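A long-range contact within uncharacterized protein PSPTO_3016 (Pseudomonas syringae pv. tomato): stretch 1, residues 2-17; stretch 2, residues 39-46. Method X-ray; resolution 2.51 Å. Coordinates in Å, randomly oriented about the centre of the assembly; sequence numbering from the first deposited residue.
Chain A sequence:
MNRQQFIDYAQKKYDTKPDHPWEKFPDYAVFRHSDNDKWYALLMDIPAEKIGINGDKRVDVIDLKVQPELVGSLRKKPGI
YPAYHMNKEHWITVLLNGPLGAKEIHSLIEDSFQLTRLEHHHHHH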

ATOM      1  N   ASN A   2      -7.064   2.553   8.858  1.00 58.21           N
ATOM      2  CA  ASN A   2      -6.556   3.884   8.535  1.00 56.89           C
ATOM      3  C   ASN A   2      -5.048   3.972   8.617  1.00 53.09           C
ATOM      4  O   ASN A   2      -4.390   3.048   9.089  1.00 51.05           O
ATOM      5  N   ARG A   3      -4.533   5.116   8.172  1.00 46.04           N
ATOM      6  CA  ARG A   3      -3.111   5.422   8.153  1.00 42.30           C
ATOM      7  C   ARG A   3      -2.402   5.043   9.450  1.00 46.09           C
ATOM      8  O   ARG A   3      -1.352   4.403   9.425  1.00 46.04           O
ATOM      9  N   GLN A   4      -2.979   5.440  10.580  1.00 53.41           N
ATOM     10  CA  GLN A   4      -2.414   5.156  11.903  1.00 50.27           C
ATOM     11  C   GLN A   4      -2.316   3.658  12.197  1.00 48.27           C
ATOM     12  O   GLN A   4      -1.236   3.148  12.459  1.00 41.40           O
ATOM     13  N   GLN A   5      -3.452   2.965  12.156  1.00 47.86           N
ATOM     14  CA  GLN A   5      -3.500   1.532  12.443  1.00 46.39           C
ATOM     15  C   GLN A   5      -2.553   0.731  11.573  1.00 49.67           C
ATOM     16  O   GLN A   5      -2.055  -0.323  11.983  1.00 50.45           O
ATOM     17  N   PHE A   6      -2.321   1.229  10.363  1.00 49.55           N
ATOM     18  CA  PHE A   6      -1.429   0.578   9.423  1.00 34.01           C
ATOM     19  C   PHE A   6       0.023   0.680   9.856  1.00 36.44           C
ATOM     20  O   PHE A   6       0.660  -0.344  10.044  1.00 44.72           O
ATOM     21  N   ILE A   7       0.552   1.894  10.029  1.00 39.58           N
ATOM     22  CA  ILE A   7       1.961   2.028  10.424  1.00 47.52           C
ATOM     23  C   ILE A   7       2.245   1.287  11.731  1.00 50.70           C
ATOM     24  O   ILE A   7       3.370   0.839  11.977  1.00 57.17           O
ATOM     25  N   ASP A   8       1.223   1.153  12.567  1.00 52.25           N
ATOM     26  CA  ASP A   8       1.381   0.452  13.830  1.00 54.06           C
ATOM     27  C   ASP A   8       1.475  -1.045  13.568  1.00 54.67           C
ATOM     28  O   ASP A   8       2.361  -1.718  14.096  1.00 59.50           O
ATOM     29  N   TYR A   9       0.578  -1.579  12.747  1.00 45.45           N
ATOM     30  CA  TYR A   9       0.630  -3.004  12.466  1.00 45.08           C
ATOM     31  C   TYR A   9       1.998  -3.415  11.915  1.00 45.96           C
ATOM     32  O   TYR A   9       2.529  -4.453  12.285  1.00 41.57           O
ATOM     33  N   ALA A  10       2.570  -2.585  11.049  1.00 47.98           N
ATOM     34  CA  ALA A  10       3.871  -2.872  10.451  1.00 55.08           C
ATOM     35  C   ALA A  10       4.977  -2.903  11.493  1.00 57.24           C
ATOM     36  O   ALA A  10       5.860  -3.760  11.442  1.00 57.31           O
ATOM     37  N   GLN A  11       4.927  -1.957  12.428  1.00 60.68           N
ATOM     38  CA  GLN A  11       5.915  -1.848  13.498  1.00 63.27           C
ATOM     39  C   GLN A  11       5.902  -3.083  14.407  1.00 69.20           C
ATOM     40  O   GLN A  11       6.953  -3.554  14.850  1.00 71.66           O
ATOM     41  N   LYS A  12       4.713  -3.617  14.672  1.00 66.89           N
ATOM     42  CA  LYS A  12       4.601  -4.785  15.532  1.00 63.83           C
ATOM     43  C   LYS A  12       4.822  -6.106  14.799  1.00 62.63           C
ATOM     44  O   LYS A  12       5.650  -6.908  15.211  1.00 61.79           O
ATOM     45  N   LYS A  13       4.084  -6.329  13.716  1.00 63.45           N
ATOM     46  CA  LYS A  13       4.200  -7.573  12.964  1.00 63.62           C
ATOM     47  C   LYS A  13       5.474  -7.731  12.170  1.00 63.11           C
ATOM     48  O   LYS A  13       5.765  -8.824  11.697  1.00 69.26           O
ATOM     49  N   TYR A  14       6.234  -6.658  12.005  1.00 58.46           N
ATOM     50  CA  TYR A  14       7.459  -6.759  11.225  1.00 49.63           C
ATOM     51  C   TYR A  14       8.598  -5.990  11.853  1.00 53.94           C
ATOM     52  O   TYR A  14       9.735  -6.096  11.411  1.00 49.27           O
ATOM     53  N   ASP A  15       8.297  -5.210  12.885  1.00 61.22           N
ATOM     54  CA  ASP A  15       9.331  -4.434  13.556  1.00 67.90           C
ATOM     55  C   ASP A  15      10.068  -3.530  12.559  1.00 68.02           C
ATOM     56  O   ASP A  15      11.286  -3.392  12.606  1.00 60.66           O
ATOM     57  N   THR A  16       9.305  -2.909  11.666  1.00 74.69           N
ATOM     58  CA  THR A  16       9.843  -2.015  10.642  1.00 72.21           C
ATOM     59  C   THR A  16       9.500  -0.565  10.961  1.00 71.21           C
ATOM     60  O   THR A  16       8.361  -0.260  11.320  1.00 75.78           O
ATOM     61  N   LYS A  17      10.482   0.325  10.824  1.00 70.06           N
ATOM     62  CA  LYS A  17      10.262   1.749  11.073  1.00 66.39           C
ATOM     63  C   LYS A  17       9.981   2.433   9.733  1.00 59.71           C
ATOM     64  O   LYS A  17      10.717   2.242   8.767  1.00 50.43           O
ATOM     65  N   TRP A  39      11.385  -2.348  -0.883  1.00 40.55           N
ATOM     66  CA  TRP A  39      10.097  -1.808  -0.463  1.00 36.30           C
ATOM     67  C   TRP A  39       9.045  -2.883  -0.583  1.00 36.45           C
ATOM     68  O   TRP A  39       9.012  -3.594  -1.582  1.00 41.41           O
ATOM     69  N   TYR A  40       8.182  -3.000   0.421  1.00 30.34           N
ATOM     70  CA  TYR A  40       7.115  -3.990   0.373  1.00 29.19           C
ATOM     71  C   TYR A  40       5.779  -3.324   0.691  1.00 24.17           C
ATOM     72  O   TYR A  40       4.743  -3.966   0.693  1.00 26.00           O
ATOM     73  N   ALA A  41       5.834  -2.017   0.925  1.00 28.57           N
ATOM     74  CA  ALA A  41       4.668  -1.214   1.267  1.00 31.83           C
ATOM     75  C   ALA A  41       4.942   0.283   1.040  1.00 33.98           C
ATOM     76  O   ALA A  41       5.959   0.813   1.497  1.00 20.54           O
ATOM     77  N   LEU A  42       4.028   0.950   0.333  1.00 38.04           N
ATOM     78  CA  LEU A  42       4.136   2.381   0.035  1.00 38.58           C
ATOM     79  C   LEU A  42       2.871   3.100   0.516  1.00 43.44           C
ATOM     80  O   LEU A  42       1.795   2.965  -0.074  1.00 50.11           O
ATOM     81  N   LEU A  43       3.015   3.870   1.585  1.00 38.67           N
ATOM     82  CA  LEU A  43       1.911   4.614   2.159  1.00 33.35           C
ATOM     83  C   LEU A  43       1.919   6.004   1.554  1.00 33.94           C
ATOM     84  O   LEU A  43       2.955   6.656   1.539  1.00 34.18           O
HETATM   85  N   MSE A  44       0.772   6.451   1.049  1.00 40.06           N
HETATM   86  CA  MSE A  44       0.661   7.779   0.454  1.00 38.58           C
HETATM   87  C   MSE A  44      -0.684   8.423   0.684  1.00 39.64           C
HETATM   88  O   MSE A  44      -1.696   7.751   0.814  1.00 41.39           O
ATOM     89  N   ASP A  45      -0.672   9.746   0.700  1.00 41.38           N
ATOM     90  CA  ASP A  45      -1.871  10.551   0.845  1.00 39.09           C
ATOM     91  C   ASP A  45      -2.018  11.223  -0.516  1.00 40.04           C
ATOM     92  O   ASP A  45      -1.227  12.102  -0.848  1.00 41.33           O
ATOM     93  N   ILE A  46      -3.014  10.821  -1.301  1.00 38.70           N
ATOM     94  CA  ILE A  46      -3.180  11.387  -2.642  1.00 38.96           C
ATOM     95  C   ILE A  46      -4.576  11.896  -2.980  1.00 39.40           C
ATOM     96  O   ILE A  46      -5.549  11.594  -2.284  1.00 38.13           O
TER

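Helix 3-13 packs against strand 39-46, running nearly antiparallel to it at 164°. The axes come no closer than 10.7 Å, so side chains fill the space between the two backbones. Together the stretches bury 423 Å². Leu43, Tyr40 and Arg3 account for most of it.

Leu43 has the largest share. It points toward the helix with chi1 t and chi2 p. Its CD2 lies 3.9 Å from CG2 of Ile7, and its CD1 lies 4.4 Å from CD1 of Phe6. These are apolar contacts. Phe6, chi1 t, also points in and is buried. Its CZ reaches CB of Ala41 at 4.1 Å, with the alanine at the edge of the ring. The small Ala41 side chain points toward the helix as well.

Arg3 leaves the helix sideways, but its extended chain, t at chi1, chi2 and chi3, brings the guanidinium to the strand. Leu43 covers one face of this group, with Arg3 CZ 3.7 Å from Leu43 CD2. Arg3 NH1 passes 4.2 Å from CB of Asp45; this is a contact only. NH1 finds its hydrogen bond elsewhere in the structure.

Tyr40 serves the other end of the contact. Tyr40 points toward stretch 1, with chi1 p, and its ring reaches the end of the helix and the loop beyond. Its OH hydrogen-bonds to OG1 of Thr16 at 3.2 Å, and either hydroxyl could be the donor. Tyr40 OH lies 3.7 Å from CB of Tyr14 and 4.3 Å from CB of Ala10. Tyr14, chi1 m, offers its ring face to the edge of Tyr40. The Tyr14 and Tyr40 ring centroids are 5.7 Å apart, and the planes meet at 59°. Thr16 is also m at chi1.

Leu42 and the selenomethionine Met44 point away from the helix, in alternation with the inward Ala41 and Leu43.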

ATOM      1  CB  ASN A   2      -7.173   4.924   9.475  1.00 55.09           C
ATOM      2  CG  ASN A   2      -6.724   4.747  10.907  1.00 52.67           C
ATOM      3  OD1 ASN A   2      -7.247   5.383  11.815  1.00 45.84           O
ATOM      4  ND2 ASN A   2      -5.742   3.877  11.116  1.00 47.77           N
ATOM      5  CB  ARG A   3      -2.913   6.918   7.883  1.00 40.15           C
ATOM      6  CG  ARG A   3      -1.490   7.314   7.593  1.00 33.90           C
ATOM      7  CD  ARG A   3      -1.313   8.810   7.567  1.00 30.37           C
ATOM      8  NE  ARG A   3      -0.158   9.170   6.760  1.00 41.45           N
ATOM      9  CZ  ARG A   3      -0.101   9.025   5.438  1.00 51.10           C
ATOM     10  NH1 ARG A   3      -1.143   8.534   4.780  1.00 57.06           N
ATOM     11  NH2 ARG A   3       0.999   9.352   4.765  1.00 59.08           N
ATOM     12  CB  GLN A   4      -3.273   5.813  12.986  1.00 61.35           C
ATOM     13  CG  GLN A   4      -2.548   6.810  13.883  1.00 72.94           C
ATOM     14  CD  GLN A   4      -1.354   6.208  14.597  1.00 82.82           C
ATOM     15  OE1 GLN A   4      -0.294   6.003  13.997  1.00 83.84           O
ATOM     16  NE2 GLN A   4      -1.519   5.918  15.886  1.00 82.50           N
ATOM     17  CB  GLN A   5      -4.914   1.006  12.256  1.00 42.65           C
ATOM     18  CG  GLN A   5      -5.944   1.765  13.052  1.00 43.63           C
ATOM     19  CD  GLN A   5      -7.342   1.360  12.676  1.00 47.67           C
ATOM     20  OE1 GLN A   5      -7.657   1.206  11.496  1.00 43.81           O
ATOM     21  NE2 GLN A   5      -8.200   1.203  13.672  1.00 59.86           N
ATOM     22  CB  PHE A   6      -1.593   1.180   8.031  1.00 33.39           C
ATOM     23  CG  PHE A   6      -0.546   0.729   7.059  1.00 39.04           C
ATOM     24  CD1 PHE A   6       0.652   1.430   6.922  1.00 36.03           C
ATOM     25  CD2 PHE A   6      -0.717  -0.447   6.335  1.00 35.38           C
ATOM     26  CE1 PHE A   6       1.658   0.954   6.089  1.00 36.11           C
ATOM     27  CE2 PHE A   6       0.282  -0.924   5.505  1.00 30.88           C
ATOM     28  CZ  PHE A   6       1.471  -0.225   5.381  1.00 36.18           C
ATOM     29  CB  ILE A   7       2.431   3.525  10.555  1.00 42.09           C
ATOM     30  CG1 ILE A   7       2.301   4.006  11.991  1.00 50.80           C
ATOM     31  CG2 ILE A   7       1.671   4.411   9.600  1.00 38.64           C
ATOM     32  CD1 ILE A   7       3.586   3.873  12.798  1.00 52.65           C
ATOM     33  CB  ASP A   8       0.202   0.740  14.758  1.00 61.10           C
ATOM     34  CG  ASP A   8       0.245   2.141  15.345  1.00 77.40           C
ATOM     35  OD1 ASP A   8      -0.772   2.568  15.939  1.00 84.15           O
ATOM     36  OD2 ASP A   8       1.295   2.818  15.223  1.00 80.62           O
ATOM     37  CB  TYR A   9      -0.494  -3.388  11.503  1.00 39.86           C
ATOM     38  CG  TYR A   9      -0.427  -4.816  11.007  1.00 48.66           C
ATOM     39  CD1 TYR A   9       0.274  -5.139   9.850  1.00 48.52           C
ATOM     40  CD2 TYR A   9      -1.100  -5.841  11.668  1.00 50.78           C
ATOM     41  CE1 TYR A   9       0.296  -6.438   9.362  1.00 51.43           C
ATOM     42  CE2 TYR A   9      -1.079  -7.149  11.184  1.00 50.98           C
ATOM     43  CZ  TYR A   9      -0.384  -7.435  10.035  1.00 49.22           C
ATOM     44  OH  TYR A   9      -0.367  -8.719   9.550  1.00 67.17           O
ATOM     45  CB  ALA A  10       4.203  -1.837   9.391  1.00 55.95           C
ATOM     46  CB  GLN A  11       5.641  -0.586  14.320  1.00 63.45           C
ATOM     47  CG  GLN A  11       6.463  -0.451  15.604  1.00 69.40           C
ATOM     48  CD  GLN A  11       7.964  -0.433  15.358  1.00 66.20           C
ATOM     49  OE1 GLN A  11       8.468   0.402  14.610  1.00 63.50           O
ATOM     50  NE2 GLN A  11       8.685  -1.353  15.997  1.00 64.07           N
ATOM     51  CB  LYS A  12       3.232  -4.797  16.217  1.00 66.84           C
ATOM     52  CG  LYS A  12       2.864  -3.496  16.911  1.00 68.18           C
ATOM     53  CD  LYS A  12       3.823  -3.142  18.046  1.00 72.75           C
ATOM     54  CE  LYS A  12       3.660  -4.070  19.245  1.00 76.33           C
ATOM     55  NZ  LYS A  12       4.524  -3.677  20.397  1.00 58.69           N
ATOM     56  CB  LYS A  13       3.021  -7.746  12.003  1.00 63.23           C
ATOM     57  CG  LYS A  13       1.814  -8.476  12.594  1.00 75.30           C
ATOM     58  CD  LYS A  13       2.002  -9.992  12.669  1.00 74.15           C
ATOM     59  CE  LYS A  13       1.999 -10.624  11.288  1.00 63.93           C
ATOM     60  NZ  LYS A  13       3.102 -10.072  10.470  1.00 60.64           N
ATOM     61  CB  TYR A  14       7.227  -6.255   9.792  1.00 46.25           C
ATOM     62  CG  TYR A  14       6.164  -7.026   9.031  1.00 39.54           C
ATOM     63  CD1 TYR A  14       6.398  -8.318   8.583  1.00 43.61           C
ATOM     64  CD2 TYR A  14       4.907  -6.482   8.819  1.00 40.04           C
ATOM     65  CE1 TYR A  14       5.394  -9.056   7.945  1.00 46.55           C
ATOM     66  CE2 TYR A  14       3.900  -7.200   8.185  1.00 38.88           C
ATOM     67  CZ  TYR A  14       4.142  -8.488   7.753  1.00 47.19           C
ATOM     68  OH  TYR A  14       3.121  -9.207   7.157  1.00 54.87           O
ATOM     69  CB  ASP A  15      10.314  -5.392  14.227  1.00 77.66           C
ATOM     70  CG  ASP A  15      11.064  -4.749  15.367  1.00 86.88           C
ATOM     71  OD1 ASP A  15      11.996  -3.960  15.101  1.00 85.45           O
ATOM     72  OD2 ASP A  15      10.705  -5.029  16.532  1.00 94.27           O
ATOM     73  CB  THR A  16       9.246  -2.330   9.247  1.00 73.66           C
ATOM     74  OG1 THR A  16       9.501  -3.699   8.903  1.00 77.52           O
ATOM     75  CG2 THR A  16       9.852  -1.423   8.194  1.00 73.50           C
ATOM     76  CB  LYS A  17      11.482   2.369  11.781  1.00 71.44           C
ATOM     77  CG  LYS A  17      12.115   3.606  11.111  1.00 84.03           C
ATOM     78  CD  LYS A  17      13.119   3.228  10.000  1.00 83.70           C
ATOM     79  CE  LYS A  17      13.586   4.443   9.182  1.00 72.23           C
ATOM     80  NZ  LYS A  17      14.125   5.574  10.001  1.00 64.75           N
ATOM     81  CB  TRP A  39       9.684  -0.649  -1.371  1.00 34.64           C
ATOM     82  CG  TRP A  39      10.590   0.533  -1.345  1.00 44.77           C
ATOM     83  CD1 TRP A  39      11.806   0.637  -0.713  1.00 47.81           C
ATOM     84  CD2 TRP A  39      10.351   1.796  -1.964  1.00 42.70           C
ATOM     85  NE1 TRP A  39      12.327   1.886  -0.901  1.00 40.81           N
ATOM     86  CE2 TRP A  39      11.456   2.621  -1.667  1.00 39.33           C
ATOM     87  CE3 TRP A  39       9.305   2.318  -2.744  1.00 41.81           C
ATOM     88  CZ2 TRP A  39      11.549   3.939  -2.124  1.00 40.44           C
ATOM     89  CZ3 TRP A  39       9.398   3.626  -3.194  1.00 33.25           C
ATOM     90  CH2 TRP A  39      10.512   4.420  -2.883  1.00 29.83           C
ATOM     91  CB  TYR A  40       7.425  -5.149   1.343  1.00 34.72           C
ATOM     92  CG  TYR A  40       7.327  -4.822   2.824  1.00 39.17           C
ATOM     93  CD1 TYR A  40       6.091  -4.809   3.473  1.00 44.29           C
ATOM     94  CD2 TYR A  40       8.467  -4.528   3.575  1.00 31.64           C
ATOM     95  CE1 TYR A  40       5.985  -4.508   4.838  1.00 50.99           C
ATOM     96  CE2 TYR A  40       8.370  -4.224   4.946  1.00 46.76           C
ATOM     97  CZ  TYR A  40       7.120  -4.214   5.569  1.00 43.64           C
ATOM     98  OH  TYR A  40       6.991  -3.892   6.905  1.00 46.45           O
ATOM     99  CB  ALA A  41       4.295  -1.457   2.723  1.00 22.08           C
ATOM    100  CB  LEU A  42       4.271   2.601  -1.473  1.00 38.09           C
ATOM    101  CG  LEU A  42       5.133   3.742  -2.033  1.00 37.03           C
ATOM    102  CD1 LEU A  42       4.662   4.017  -3.452  1.00 40.07           C
ATOM    103  CD2 LEU A  42       5.037   5.005  -1.203  1.00 22.32           C
ATOM    104  CB  LEU A  43       2.095   4.711   3.671  1.00 35.45           C
ATOM    105  CG  LEU A  43       1.091   5.542   4.448  1.00 25.90           C
ATOM    106  CD1 LEU A  43      -0.242   4.873   4.379  1.00 16.98           C
ATOM    107  CD2 LEU A  43       1.552   5.702   5.875  1.00 21.63           C
HETATM  108  CB  MSE A  44       0.857   7.719  -1.052  1.00 40.25           C
HETATM  109  CG  MSE A  44       2.204   7.246  -1.521  1.00 53.35           C
HETATM  110 SE   MSE A  44       2.226   7.104  -3.477  1.00 70.45          SE
HETATM  111  CE  MSE A  44       1.457   5.343  -3.655  1.00 63.52           C
ATOM    112  CB  ASP A  45      -1.656  11.610   1.915  1.00 42.60           C
ATOM    113  CG  ASP A  45      -2.790  12.603   1.980  1.00 50.69           C
ATOM    114  OD1 ASP A  45      -3.925  12.176   2.295  1.00 44.61           O
ATOM    115  OD2 ASP A  45      -2.542  13.805   1.722  1.00 48.96           O
ATOM    116  CB  ILE A  46      -2.811  10.351  -3.738  1.00 37.49           C
ATOM    117  CG1 ILE A  46      -3.751   9.145  -3.642  1.00 39.17           C
ATOM    118  CG2 ILE A  46      -1.367   9.920  -3.579  1.00 34.03           C
ATOM    119  CD1 ILE A  46      -3.679   8.193  -4.816  1.00 43.78           C
TER